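Local coordinates for protein transcriptional regulator, IclR family (Ruegeria sp. TM1040, PDB 3R4K) that probably binds DNA as a dimeric transcriptional regulator of the IclR family, with its C-terminal domain likely sensing a small effector, at residues V77-L90 against A234-I246. Numbering follows the deposited sequence.
Sequences VPILSASRRVLREL and ALRAAGLSLTERI
L242 points CG away from its backbone N (chi1 -175°), which carries CD1 across to the helix of 79-90, where the side chain sits as a knob among I79, A82, S83 and V86. The small A82 and S83 leave room for it: CD1 of L242 comes within 3.8 Å of the backbone N of S83. V86 has a comparable first torsion (171°), laying its CG1 3.9 Å from CB of A238, while CG2 faces S241 and L242. One turn on, the two methyls of L90 divide between neighbours on the partner helix, CD1 against A234 and CD2 against A238 and, at 3.7 Å, CD1 of L235. A82, A234 and A238 suit helices whose axes approach to 9.6 Å, nearly antiparallel at 151°. At the other end, CD1 of I79 meets CD1 of I246 at 3.7 Å.

R245 behaves differently. Its CB points toward the other helix and lies 3.9 Å from CB of A82; bends at chi2 and chi3 then fold the outer chain back, bringing NH2 within 3.5 Å of CG1 of V77 and leaving NH1 for a salt bridge with E52 of the second subunit. A water joins the O atoms of V77 and R245, and the latter also accepts a hydrogen bond from NH2 of R73.

Both helices pack on the antiparallel sheet of the C-terminal GAF-like domain, which in IclR relatives binds effectors, with L90 reaching V216 and L242 reaching I203. Leu, Ile, Val and Ala side chains dominate this buried seam, whereas the charge of R245, at its end, is probably balanced by E52, linking the helix pair to the second subunit's helix-turn-helix domain.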
ATOM      1  N   VAL A  77       0.809 -10.181  -3.926  1.00 29.07           N
ATOM      2  CA  VAL A  77       1.610  -9.916  -5.120  1.00 28.39           C
ATOM      3  C   VAL A  77       2.620  -8.744  -4.858  1.00 33.53           C
ATOM      4  O   VAL A  77       2.294  -7.593  -5.156  1.00 33.19           O
ATOM      5  CB  VAL A  77       0.779  -9.637  -6.409  1.00 30.16           C
ATOM      6  CG1 VAL A  77       1.669  -9.681  -7.640  1.00 29.73           C
ATOM      7  CG2 VAL A  77      -0.386 -10.595  -6.574  1.00 30.23           C
ATOM      8  N   PRO A  78       3.858  -9.017  -4.364  1.00 29.83           N
ATOM      9  CA  PRO A  78       4.879  -7.939  -4.293  1.00 29.96           C
ATOM     10  C   PRO A  78       5.295  -7.483  -5.734  1.00 33.39           C
ATOM     11  O   PRO A  78       5.065  -8.259  -6.657  1.00 32.77           O
ATOM     12  CB  PRO A  78       6.028  -8.609  -3.525  1.00 31.78           C
ATOM     13  CG  PRO A  78       5.462  -9.920  -2.979  1.00 35.25           C
ATOM     14  CD  PRO A  78       4.427 -10.316  -3.957  1.00 30.59           C
ATOM     15  N   ILE A  79       5.817  -6.236  -5.954  1.00 31.21           N
ATOM     16  CA  ILE A  79       6.219  -5.684  -7.291  1.00 32.33           C
ATOM     17  C   ILE A  79       7.136  -6.674  -8.083  1.00 41.05           C
ATOM     18  O   ILE A  79       6.969  -6.824  -9.300  1.00 42.13           O
ATOM     19  CB  ILE A  79       6.881  -4.256  -7.183  1.00 35.47           C
ATOM     20  CG1 ILE A  79       7.364  -3.716  -8.559  1.00 36.62           C
ATOM     21  CG2 ILE A  79       8.027  -4.227  -6.168  1.00 34.35           C
ATOM     22  CD1 ILE A  79       7.059  -2.288  -8.833  1.00 44.84           C
ATOM     23  N   LEU A  80       8.068  -7.357  -7.396  1.00 39.97           N
ATOM     24  CA  LEU A  80       8.980  -8.274  -8.081  1.00 41.54           C
ATOM     25  C   LEU A  80       8.265  -9.554  -8.549  1.00 44.66           C
ATOM     26  O   LEU A  80       8.648 -10.133  -9.563  1.00 45.27           O
ATOM     27  CB  LEU A  80      10.225  -8.595  -7.230  1.00 42.97           C
ATOM     28  CG  LEU A  80      11.119  -7.352  -6.866  1.00 49.75           C
ATOM     29  CD1 LEU A  80      12.238  -7.730  -5.946  1.00 51.96           C
ATOM     30  CD2 LEU A  80      11.687  -6.636  -8.098  1.00 50.56           C
ATOM     31  N   SER A  81       7.205  -9.958  -7.850  1.00 38.93           N
ATOM     32  CA  SER A  81       6.391 -11.112  -8.230  1.00 37.57           C
ATOM     33  C   SER A  81       5.543 -10.763  -9.465  1.00 38.56           C
ATOM     34  O   SER A  81       5.436 -11.584 -10.382  1.00 37.47           O
ATOM     35  CB  SER A  81       5.516 -11.543  -7.064  1.00 40.89           C
ATOM     36  OG  SER A  81       4.662 -12.616  -7.412  1.00 51.49           O
ATOM     37  N   ALA A  82       5.008  -9.520  -9.513  1.00 33.85           N
ATOM     38  CA  ALA A  82       4.237  -8.998 -10.646  1.00 34.86           C
ATOM     39  C   ALA A  82       5.123  -8.814 -11.902  1.00 40.54           C
ATOM     40  O   ALA A  82       4.634  -8.927 -13.032  1.00 41.66           O
ATOM     41  CB  ALA A  82       3.603  -7.667 -10.273  1.00 35.37           C
ATOM     42  N   SER A  83       6.415  -8.521 -11.693  1.00 36.28           N
ATOM     43  CA  SER A  83       7.369  -8.286 -12.770  1.00 35.67           C
ATOM     44  C   SER A  83       7.719  -9.564 -13.547  1.00 38.06           C
ATOM     45  O   SER A  83       8.014  -9.471 -14.737  1.00 37.77           O
ATOM     46  CB  SER A  83       8.644  -7.657 -12.217  1.00 37.08           C
ATOM     47  OG  SER A  83       9.494  -8.624 -11.622  1.00 38.79           O
ATOM     48  N   ARG A  84       7.696 -10.734 -12.884  1.00 33.60           N
ATOM     49  CA  ARG A  84       8.090 -12.012 -13.484  1.00 34.41           C
ATOM     50  C   ARG A  84       7.452 -12.254 -14.849  1.00 38.71           C
ATOM     51  O   ARG A  84       8.191 -12.522 -15.787  1.00 38.50           O
ATOM     52  CB  ARG A  84       7.831 -13.222 -12.557  1.00 34.65           C
ATOM     53  CG  ARG A  84       8.502 -13.154 -11.180  1.00 46.08           C
ATOM     54  CD  ARG A  84      10.027 -13.176 -11.179  1.00 53.44           C
ATOM     55  NE  ARG A  84      10.544 -12.801  -9.857  1.00 64.83           N
ATOM     56  CZ  ARG A  84      11.815 -12.515  -9.582  1.00 75.33           C
ATOM     57  NH1 ARG A  84      12.736 -12.570 -10.535  1.00 55.30           N
ATOM     58  NH2 ARG A  84      12.170 -12.158  -8.356  1.00 68.55           N
ATOM     59  N   ARG A  85       6.114 -12.129 -14.982  1.00 36.24           N
ATOM     60  CA  ARG A  85       5.417 -12.365 -16.252  1.00 36.75           C
ATOM     61  C   ARG A  85       5.705 -11.254 -17.277  1.00 39.42           C
ATOM     62  O   ARG A  85       5.864 -11.545 -18.461  1.00 40.51           O
ATOM     63  CB  ARG A  85       3.905 -12.508 -16.024  1.00 38.12           C
ATOM     64  CG  ARG A  85       3.110 -12.806 -17.288  1.00 51.97           C
ATOM     65  CD  ARG A  85       1.613 -12.770 -17.039  1.00 66.05           C
ATOM     66  NE  ARG A  85       0.853 -12.725 -18.290  1.00 83.78           N
ATOM     67  CZ  ARG A  85      -0.163 -13.533 -18.591  1.00103.67           C
ATOM     68  NH1 ARG A  85      -0.550 -14.478 -17.738  1.00 90.94           N
ATOM     69  NH2 ARG A  85      -0.794 -13.408 -19.752  1.00 94.87           N
ATOM     70  N   VAL A  86       5.781  -9.999 -16.817  1.00 34.12           N
ATOM     71  CA  VAL A  86       6.047  -8.824 -17.650  1.00 33.23           C
ATOM     72  C   VAL A  86       7.420  -8.945 -18.306  1.00 36.45           C
ATOM     73  O   VAL A  86       7.520  -8.818 -19.533  1.00 39.55           O
ATOM     74  CB  VAL A  86       5.922  -7.528 -16.802  1.00 35.75           C
ATOM     75  CG1 VAL A  86       6.411  -6.293 -17.572  1.00 36.51           C
ATOM     76  CG2 VAL A  86       4.485  -7.342 -16.337  1.00 34.96           C
ATOM     77  N   LEU A  87       8.460  -9.223 -17.489  1.00 28.60           N
ATOM     78  CA  LEU A  87       9.839  -9.356 -17.934  1.00 27.72           C
ATOM     79  C   LEU A  87       9.986 -10.512 -18.929  1.00 33.99           C
ATOM     80  O   LEU A  87      10.604 -10.310 -19.984  1.00 36.71           O
ATOM     81  CB  LEU A  87      10.796  -9.522 -16.728  1.00 25.78           C
ATOM     82  CG  LEU A  87      11.009  -8.277 -15.848  1.00 27.09           C
ATOM     83  CD1 LEU A  87      11.686  -8.652 -14.548  1.00 26.28           C
ATOM     84  CD2 LEU A  87      11.841  -7.252 -16.552  1.00 23.74           C
ATOM     85  N   ARG A  88       9.403 -11.695 -18.609  1.00 28.52           N
ATOM     86  CA  ARG A  88       9.372 -12.904 -19.444  1.00 30.54           C
ATOM     87  C   ARG A  88       8.812 -12.598 -20.833  1.00 37.96           C
ATOM     88  O   ARG A  88       9.437 -12.941 -21.844  1.00 40.32           O
ATOM     89  CB  ARG A  88       8.472 -13.963 -18.769  1.00 34.88           C
ATOM     90  CG  ARG A  88       8.888 -15.419 -18.928  1.00 49.38           C
ATOM     91  CD  ARG A  88       7.776 -16.358 -18.476  1.00 62.97           C
ATOM     92  NE  ARG A  88       7.428 -16.223 -17.052  1.00 70.83           N
ATOM     93  CZ  ARG A  88       6.202 -15.963 -16.597  1.00 75.26           C
ATOM     94  NH1 ARG A  88       5.194 -15.788 -17.444  1.00 60.96           N
ATOM     95  NH2 ARG A  88       5.978 -15.875 -15.290  1.00 48.93           N
ATOM     96  N   GLU A  89       7.626 -11.947 -20.875  1.00 34.53           N
ATOM     97  CA  GLU A  89       6.919 -11.603 -22.108  1.00 35.29           C
ATOM     98  C   GLU A  89       7.674 -10.570 -22.926  1.00 36.80           C
ATOM     99  O   GLU A  89       7.813 -10.762 -24.127  1.00 38.08           O
ATOM    100  CB  GLU A  89       5.494 -11.127 -21.814  1.00 37.19           C
ATOM    101  CG  GLU A  89       4.557 -12.269 -21.453  1.00 50.07           C
ATOM    102  CD  GLU A  89       3.145 -11.904 -21.052  1.00 68.68           C
ATOM    103  OE1 GLU A  89       2.854 -10.703 -20.833  1.00 71.70           O
ATOM    104  OE2 GLU A  89       2.325 -12.843 -20.950  1.00 56.77           O
ATOM    105  N   LEU A  90       8.213  -9.517 -22.284  1.00 31.15           N
ATOM    106  CA  LEU A  90       8.985  -8.483 -22.978  1.00 31.38           C
ATOM    107  C   LEU A  90      10.283  -9.053 -23.576  1.00 37.25           C
ATOM    108  O   LEU A  90      10.643  -8.692 -24.703  1.00 35.91           O
ATOM    109  CB  LEU A  90       9.285  -7.297 -22.042  1.00 29.72           C
ATOM    110  CG  LEU A  90       9.842  -6.031 -22.694  1.00 35.58           C
ATOM    111  CD1 LEU A  90       8.972  -5.545 -23.849  1.00 37.28           C
ATOM    112  CD2 LEU A  90      10.039  -4.946 -21.669  1.00 37.34           C
ATOM    113  N   ALA A 234       6.767  -2.039 -27.549  1.00 50.30           N
ATOM    114  CA  ALA A 234       6.709  -3.222 -26.700  1.00 47.16           C
ATOM    115  C   ALA A 234       7.045  -2.872 -25.252  1.00 49.90           C
ATOM    116  O   ALA A 234       6.328  -3.316 -24.344  1.00 47.60           O
ATOM    117  CB  ALA A 234       7.650  -4.289 -27.221  1.00 47.59           C
ATOM    118  N   LEU A 235       8.100  -2.042 -25.040  1.00 46.36           N
ATOM    119  CA  LEU A 235       8.528  -1.618 -23.702  1.00 43.69           C
ATOM    120  C   LEU A 235       7.484  -0.693 -23.055  1.00 47.28           C
ATOM    121  O   LEU A 235       7.157  -0.899 -21.888  1.00 45.79           O
ATOM    122  CB  LEU A 235       9.915  -0.950 -23.752  1.00 43.98           C
ATOM    123  CG  LEU A 235      10.441  -0.282 -22.471  1.00 46.49           C
ATOM    124  CD1 LEU A 235      10.664  -1.274 -21.339  1.00 43.32           C
ATOM    125  CD2 LEU A 235      11.684   0.464 -22.745  1.00 50.37           C
ATOM    126  N   ARG A 236       6.939   0.284 -23.810  1.00 46.13           N
ATOM    127  CA  ARG A 236       5.905   1.221 -23.325  1.00 45.89           C
ATOM    128  C   ARG A 236       4.686   0.466 -22.806  1.00 50.46           C
ATOM    129  O   ARG A 236       4.218   0.750 -21.705  1.00 48.82           O
ATOM    130  CB  ARG A 236       5.480   2.206 -24.420  1.00 44.75           C
ATOM    131  CG  ARG A 236       6.508   3.291 -24.691  1.00 50.43           C
ATOM    132  CD  ARG A 236       5.965   4.282 -25.709  1.00 61.59           C
ATOM    133  NE  ARG A 236       7.009   5.065 -26.382  1.00 59.36           N
ATOM    134  CZ  ARG A 236       7.502   6.209 -25.919  1.00 69.63           C
ATOM    135  NH1 ARG A 236       7.080   6.702 -24.759  1.00 49.91           N
ATOM    136  NH2 ARG A 236       8.426   6.864 -26.606  1.00 62.72           N
ATOM    137  N   ALA A 237       4.226  -0.542 -23.576  1.00 48.94           N
ATOM    138  CA  ALA A 237       3.091  -1.400 -23.241  1.00 48.14           C
ATOM    139  C   ALA A 237       3.372  -2.214 -21.970  1.00 47.64           C
ATOM    140  O   ALA A 237       2.531  -2.235 -21.069  1.00 46.61           O
ATOM    141  CB  ALA A 237       2.774  -2.326 -24.411  1.00 50.43           C
ATOM    142  N   ALA A 238       4.566  -2.839 -21.879  1.00 42.05           N
ATOM    143  CA  ALA A 238       4.975  -3.642 -20.721  1.00 39.46           C
ATOM    144  C   ALA A 238       5.071  -2.788 -19.454  1.00 43.43           C
ATOM    145  O   ALA A 238       4.655  -3.236 -18.388  1.00 42.38           O
ATOM    146  CB  ALA A 238       6.290  -4.333 -20.995  1.00 39.66           C
ATOM    147  N   GLY A 239       5.578  -1.561 -19.591  1.00 41.49           N
ATOM    148  CA  GLY A 239       5.669  -0.601 -18.493  1.00 41.31           C
ATOM    149  C   GLY A 239       4.310  -0.248 -17.899  1.00 44.12           C
ATOM    150  O   GLY A 239       4.149  -0.251 -16.675  1.00 42.13           O
ATOM    151  N   LEU A 240       3.314   0.016 -18.768  1.00 41.70           N
ATOM    152  CA  LEU A 240       1.936   0.342 -18.380  1.00 41.81           C
ATOM    153  C   LEU A 240       1.262  -0.870 -17.739  1.00 45.13           C
ATOM    154  O   LEU A 240       0.584  -0.724 -16.719  1.00 44.62           O
ATOM    155  CB  LEU A 240       1.111   0.846 -19.574  1.00 43.65           C
ATOM    156  CG  LEU A 240       1.532   2.199 -20.179  1.00 49.84           C
ATOM    157  CD1 LEU A 240       0.988   2.340 -21.575  1.00 51.54           C
ATOM    158  CD2 LEU A 240       1.139   3.392 -19.286  1.00 53.14           C
ATOM    159  N   SER A 241       1.488  -2.063 -18.305  1.00 41.10           N
ATOM    160  CA  SER A 241       0.998  -3.334 -17.780  1.00 40.25           C
ATOM    161  C   SER A 241       1.520  -3.602 -16.339  1.00 43.66           C
ATOM    162  O   SER A 241       0.751  -4.044 -15.484  1.00 42.97           O
ATOM    163  CB  SER A 241       1.416  -4.463 -18.710  1.00 44.65           C
ATOM    164  OG  SER A 241       1.134  -5.735 -18.155  1.00 54.64           O
ATOM    165  N   LEU A 242       2.800  -3.294 -16.067  1.00 40.44           N
ATOM    166  CA  LEU A 242       3.390  -3.475 -14.743  1.00 39.59           C
ATOM    167  C   LEU A 242       2.818  -2.470 -13.764  1.00 42.47           C
ATOM    168  O   LEU A 242       2.480  -2.850 -12.637  1.00 41.16           O
ATOM    169  CB  LEU A 242       4.931  -3.367 -14.792  1.00 39.54           C
ATOM    170  CG  LEU A 242       5.722  -3.649 -13.472  1.00 42.26           C
ATOM    171  CD1 LEU A 242       5.344  -5.006 -12.841  1.00 41.53           C
ATOM    172  CD2 LEU A 242       7.215  -3.604 -13.740  1.00 43.86           C
ATOM    173  N   THR A 243       2.665  -1.207 -14.216  1.00 39.23           N
ATOM    174  CA  THR A 243       2.111  -0.109 -13.429  1.00 39.11           C
ATOM    175  C   THR A 243       0.698  -0.529 -12.953  1.00 44.16           C
ATOM    176  O   THR A 243       0.363  -0.337 -11.784  1.00 45.00           O
ATOM    177  CB  THR A 243       2.151   1.214 -14.246  1.00 40.40           C
ATOM    178  OG1 THR A 243       3.510   1.554 -14.543  1.00 42.47           O
ATOM    179  CG2 THR A 243       1.544   2.382 -13.504  1.00 34.81           C
ATOM    180  N   GLU A 244      -0.071  -1.179 -13.832  1.00 40.03           N
ATOM    181  CA  GLU A 244      -1.420  -1.664 -13.558  1.00 38.94           C
ATOM    182  C   GLU A 244      -1.410  -2.806 -12.517  1.00 40.98           C
ATOM    183  O   GLU A 244      -2.257  -2.780 -11.628  1.00 40.11           O
ATOM    184  CB  GLU A 244      -2.065  -2.117 -14.861  1.00 41.19           C
ATOM    185  CG  GLU A 244      -3.545  -2.412 -14.774  1.00 57.70           C
ATOM    186  CD  GLU A 244      -4.007  -3.364 -15.862  1.00 95.76           C
ATOM    187  OE1 GLU A 244      -4.228  -4.556 -15.546  1.00 95.74           O
ATOM    188  OE2 GLU A 244      -4.104  -2.933 -17.036  1.00 95.65           O
ATOM    189  N   ARG A 245      -0.441  -3.774 -12.596  1.00 34.92           N
ATOM    190  CA  ARG A 245      -0.341  -4.897 -11.649  1.00 32.47           C
ATOM    191  C   ARG A 245       0.004  -4.429 -10.218  1.00 35.04           C
ATOM    192  O   ARG A 245      -0.165  -5.207  -9.271  1.00 35.81           O
ATOM    193  CB  ARG A 245       0.684  -5.949 -12.111  1.00 31.69           C
ATOM    194  CG  ARG A 245       0.400  -6.648 -13.459  1.00 41.00           C
ATOM    195  CD  ARG A 245      -0.441  -7.918 -13.362  1.00 61.46           C
ATOM    196  NE  ARG A 245       0.191  -8.983 -12.568  1.00 77.86           N
ATOM    197  CZ  ARG A 245      -0.327  -9.509 -11.455  1.00 83.79           C
ATOM    198  NH1 ARG A 245      -1.498  -9.080 -10.990  1.00 54.50           N
ATOM    199  NH2 ARG A 245       0.321 -10.468 -10.802  1.00 68.70           N
ATOM    200  N   ILE A 246       0.464  -3.168 -10.049  1.00 29.18           N
ATOM    201  CA  ILE A 246       0.814  -2.629  -8.740  1.00 28.00           C
ATOM    202  C   ILE A 246      -0.099  -1.449  -8.365  1.00 34.23           C
ATOM    203  O   ILE A 246       0.166  -0.788  -7.374  1.00 34.84           O
ATOM    204  CB  ILE A 246       2.328  -2.254  -8.627  1.00 31.02           C
ATOM    205  CG1 ILE A 246       2.721  -1.123  -9.614  1.00 31.90           C
ATOM    206  CG2 ILE A 246       3.235  -3.493  -8.770  1.00 31.17           C
ATOM    207  CD1 ILE A 246       3.927  -0.285  -9.206  1.00 30.54           C
TER
HETATM  208  O   HOH W   1       0.375  -5.895  -6.093  1.00 32.78           O